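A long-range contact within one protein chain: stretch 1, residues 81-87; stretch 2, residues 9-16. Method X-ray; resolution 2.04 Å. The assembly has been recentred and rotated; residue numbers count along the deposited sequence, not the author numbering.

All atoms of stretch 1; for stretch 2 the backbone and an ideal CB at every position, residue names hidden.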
# COMPACT_ATOMS: atom_id res chain seq x y z
N THR A 81 -8.41 12.09 4.23
CA THR A 81 -8.52 11.82 2.79
C THR A 81 -7.41 10.87 2.38
O THR A 81 -6.27 11.09 2.77
CB THR A 81 -8.46 13.15 2.01
OG1 THR A 81 -9.56 13.92 2.49
CG2 THR A 81 -8.54 12.95 0.51
N ILE A 82 -7.73 9.82 1.64
CA ILE A 82 -6.71 8.84 1.18
C ILE A 82 -5.80 9.48 0.13
O ILE A 82 -6.30 10.09 -0.85
CB ILE A 82 -7.38 7.55 0.68
CG1 ILE A 82 -8.22 6.93 1.80
CG2 ILE A 82 -6.36 6.57 0.14
CD1 ILE A 82 -7.49 6.85 3.15
N ASN A 83 -4.50 9.33 0.36
CA ASN A 83 -3.40 9.67 -0.58
C ASN A 83 -2.82 8.36 -1.12
O ASN A 83 -2.05 7.69 -0.40
CB ASN A 83 -2.37 10.54 0.13
CG ASN A 83 -1.18 10.86 -0.73
OD1 ASN A 83 -1.32 11.50 -1.75
ND2 ASN A 83 -0.00 10.40 -0.35
N ALA A 84 -3.22 7.97 -2.31
CA ALA A 84 -2.80 6.71 -2.96
C ALA A 84 -1.31 6.76 -3.32
O ALA A 84 -0.89 7.71 -3.94
CB ALA A 84 -3.68 6.43 -4.16
N HIS A 85 -0.59 5.71 -2.97
CA HIS A 85 0.81 5.43 -3.42
C HIS A 85 1.16 4.02 -2.99
O HIS A 85 0.41 3.43 -2.17
CB HIS A 85 1.82 6.46 -2.88
CG HIS A 85 2.27 6.24 -1.47
ND1 HIS A 85 1.81 7.01 -0.42
CD2 HIS A 85 3.12 5.32 -0.92
CE1 HIS A 85 2.39 6.62 0.70
NE2 HIS A 85 3.18 5.59 0.42
N ALA A 86 2.23 3.47 -3.53
CA ALA A 86 2.71 2.13 -3.16
C ALA A 86 4.15 2.25 -2.66
O ALA A 86 4.66 3.40 -2.48
CB ALA A 86 2.56 1.21 -4.35
N PHE A 87 4.81 1.12 -2.47
CA PHE A 87 6.20 1.04 -2.00
C PHE A 87 6.89 -0.08 -2.76
O PHE A 87 6.19 -1.04 -3.16
CB PHE A 87 6.28 0.73 -0.51
CG PHE A 87 6.05 1.88 0.43
CD1 PHE A 87 6.80 3.04 0.35
CD2 PHE A 87 5.11 1.77 1.44
CE1 PHE A 87 6.61 4.07 1.25
CE2 PHE A 87 4.93 2.81 2.35
CZ PHE A 87 5.67 3.96 2.25
N UNK A 9 1.52 -1.16 -13.66
CA UNK A 9 1.14 0.20 -13.24
C UNK A 9 0.71 0.14 -11.77
O UNK A 9 -0.11 -0.72 -11.40
CB UNK A 9 0.02 0.76 -14.12
N UNK A 10 1.31 1.01 -10.96
CA UNK A 10 1.02 1.07 -9.51
C UNK A 10 -0.43 1.57 -9.37
O UNK A 10 -0.81 2.54 -10.07
CB UNK A 10 2.00 1.98 -8.77
N UNK A 11 -1.21 0.92 -8.52
CA UNK A 11 -2.67 1.19 -8.39
C UNK A 11 -2.92 2.62 -7.89
O UNK A 11 -2.03 3.21 -7.23
CB UNK A 11 -3.32 0.19 -7.43
N UNK A 12 -4.13 3.10 -8.14
CA UNK A 12 -4.60 4.45 -7.74
C UNK A 12 -5.26 4.36 -6.36
O UNK A 12 -6.26 5.10 -6.12
CB UNK A 12 -5.58 5.02 -8.77
N UNK A 13 -4.71 3.54 -5.45
CA UNK A 13 -5.36 3.24 -4.13
C UNK A 13 -4.37 3.40 -2.97
O UNK A 13 -3.11 3.34 -3.19
CB UNK A 13 -5.92 1.82 -4.12
N UNK A 14 -4.92 3.61 -1.77
CA UNK A 14 -4.26 3.35 -0.47
C UNK A 14 -4.68 2.00 0.07
O UNK A 14 -5.80 1.53 -0.24
CB UNK A 14 -4.59 4.44 0.55
N UNK A 15 -3.84 1.38 0.89
CA UNK A 15 -3.99 -0.03 1.29
C UNK A 15 -4.46 -0.08 2.75
O UNK A 15 -3.69 0.26 3.64
CB UNK A 15 -2.68 -0.80 1.12
N UNK A 16 -5.73 -0.44 2.94
CA UNK A 16 -6.34 -0.64 4.28
C UNK A 16 -6.28 -2.13 4.57
O UNK A 16 -7.14 -2.89 4.08
CB UNK A 16 -7.78 -0.12 4.34

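Position 9 has an extended backbone (phi/psi -131/128) and nothing of stretch 1 within 5.5 Å of its ideal CB. The contact therefore sets no limit here; a beta-branched residue would suit the strand, among many others. It is Val9, which takes no part in the contact.

At position 10 CA-to-CB points toward stretch 1, and the ideal CB lies 4.5 Å from Ala86 CB. The neighbour is a methyl group with no polar atom of its own, so an apolar side chain of moderate size (Val, Ile, Leu, Met) is favoured. The residue is Ile10, whose CG2 packs against Ala86 CB at 3.7 Å.

Position 11 directs its CB sideways with no atom of stretch 1 within 5.5 Å, so a long or polar chain is readily accepted. Lys11 has chi1 in m and the remaining chi angles in t; this extended chain leads away, and its NZ is hydrogen-bonded elsewhere in the structure.

Position 12 points its CB away, 5.2 Å from Ala84 CB, with phi/psi of -90/38 breaking the extended run. Asp, Asn or Ser would fit such a turn. It is Asp12; its backbone does the touching, with Ala84 CB 3.4 Å from Asp12 C.

Position 13 is extended again and its CB points away, leaving the side chain loosely specified; beta-branched residues suit these angles. What faces stretch 1 is the carbonyl: in Val13, O lies 3.3 Å from Ala84 CB and accepts a weak hydrogen bond from His85 N (3.5 Å, N-H...O angle 122°).

Position 14 is the most restrictive. An ideal CB would sit 2.8 Å from Ile82 CG2, a clash, although the phi/psi of -97/154 is ordinary strand geometry and does not itself call for glycine. Sterics rather than backbone conformation thus point to glycine. With Gly14 in place, Ile82 CG2 approaches Gly14 N to 3.8 Å, and the CA atoms of Ala84 and Gly14 come within 4.4 Å.

Position 15 sends CB sideways with nothing of stretch 1 within 5.5 Å, so a short side chain would make little contact. A long one could turn back toward the backbone of His85 and the methyl of Ala86; Tyr, Phe, Met or Leu are plausible. Tyr15, with chi1 in m, does this: His85 O meets the ring edge, 3.4 Å from Tyr15 CE2, while Ala86 CB is 4.4 Å from the same CE2.

Position 16 is out of reach, and stretch 1 gives no preference beyond a strand-compatible residue. It is Phe16, whose side chain makes no contact with stretch 1.

Stretch 2 (9-16) VIKDVGYF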
# COMPACT_ATOMS: atom_id res chain seq x y z
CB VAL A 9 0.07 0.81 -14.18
CG1 VAL A 9 -1.05 -0.15 -14.42
CG2 VAL A 9 -0.46 2.14 -13.66
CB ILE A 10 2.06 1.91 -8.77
CG1 ILE A 10 3.27 1.06 -8.34
CG2 ILE A 10 1.45 2.61 -7.55
CD1 ILE A 10 3.90 0.26 -9.44
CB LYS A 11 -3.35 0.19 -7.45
CG LYS A 11 -3.40 -1.23 -7.98
CD LYS A 11 -4.03 -2.18 -6.95
CE LYS A 11 -4.24 -3.56 -7.52
NZ LYS A 11 -4.64 -4.53 -6.50
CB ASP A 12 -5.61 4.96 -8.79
CG ASP A 12 -5.88 6.45 -8.67
OD1 ASP A 12 -4.91 7.21 -8.44
OD2 ASP A 12 -7.05 6.80 -8.75
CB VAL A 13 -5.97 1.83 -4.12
CG1 VAL A 13 -6.94 1.63 -5.29
CG2 VAL A 13 -4.89 0.74 -4.12
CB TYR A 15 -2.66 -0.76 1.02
CG TYR A 15 -2.30 -0.69 -0.43
CD1 TYR A 15 -2.84 -1.58 -1.34
CD2 TYR A 15 -1.49 0.33 -0.90
CE1 TYR A 15 -2.55 -1.47 -2.69
CE2 TYR A 15 -1.19 0.45 -2.25
CZ TYR A 15 -1.73 -0.46 -3.15
OH TYR A 15 -1.47 -0.34 -4.48
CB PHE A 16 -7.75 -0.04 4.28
CG PHE A 16 -8.46 0.04 5.60
CD1 PHE A 16 -7.96 0.82 6.64
CD2 PHE A 16 -9.67 -0.60 5.78
CE1 PHE A 16 -8.67 0.95 7.82
CE2 PHE A 16 -10.38 -0.48 6.97
CZ PHE A 16 -9.87 0.30 7.98
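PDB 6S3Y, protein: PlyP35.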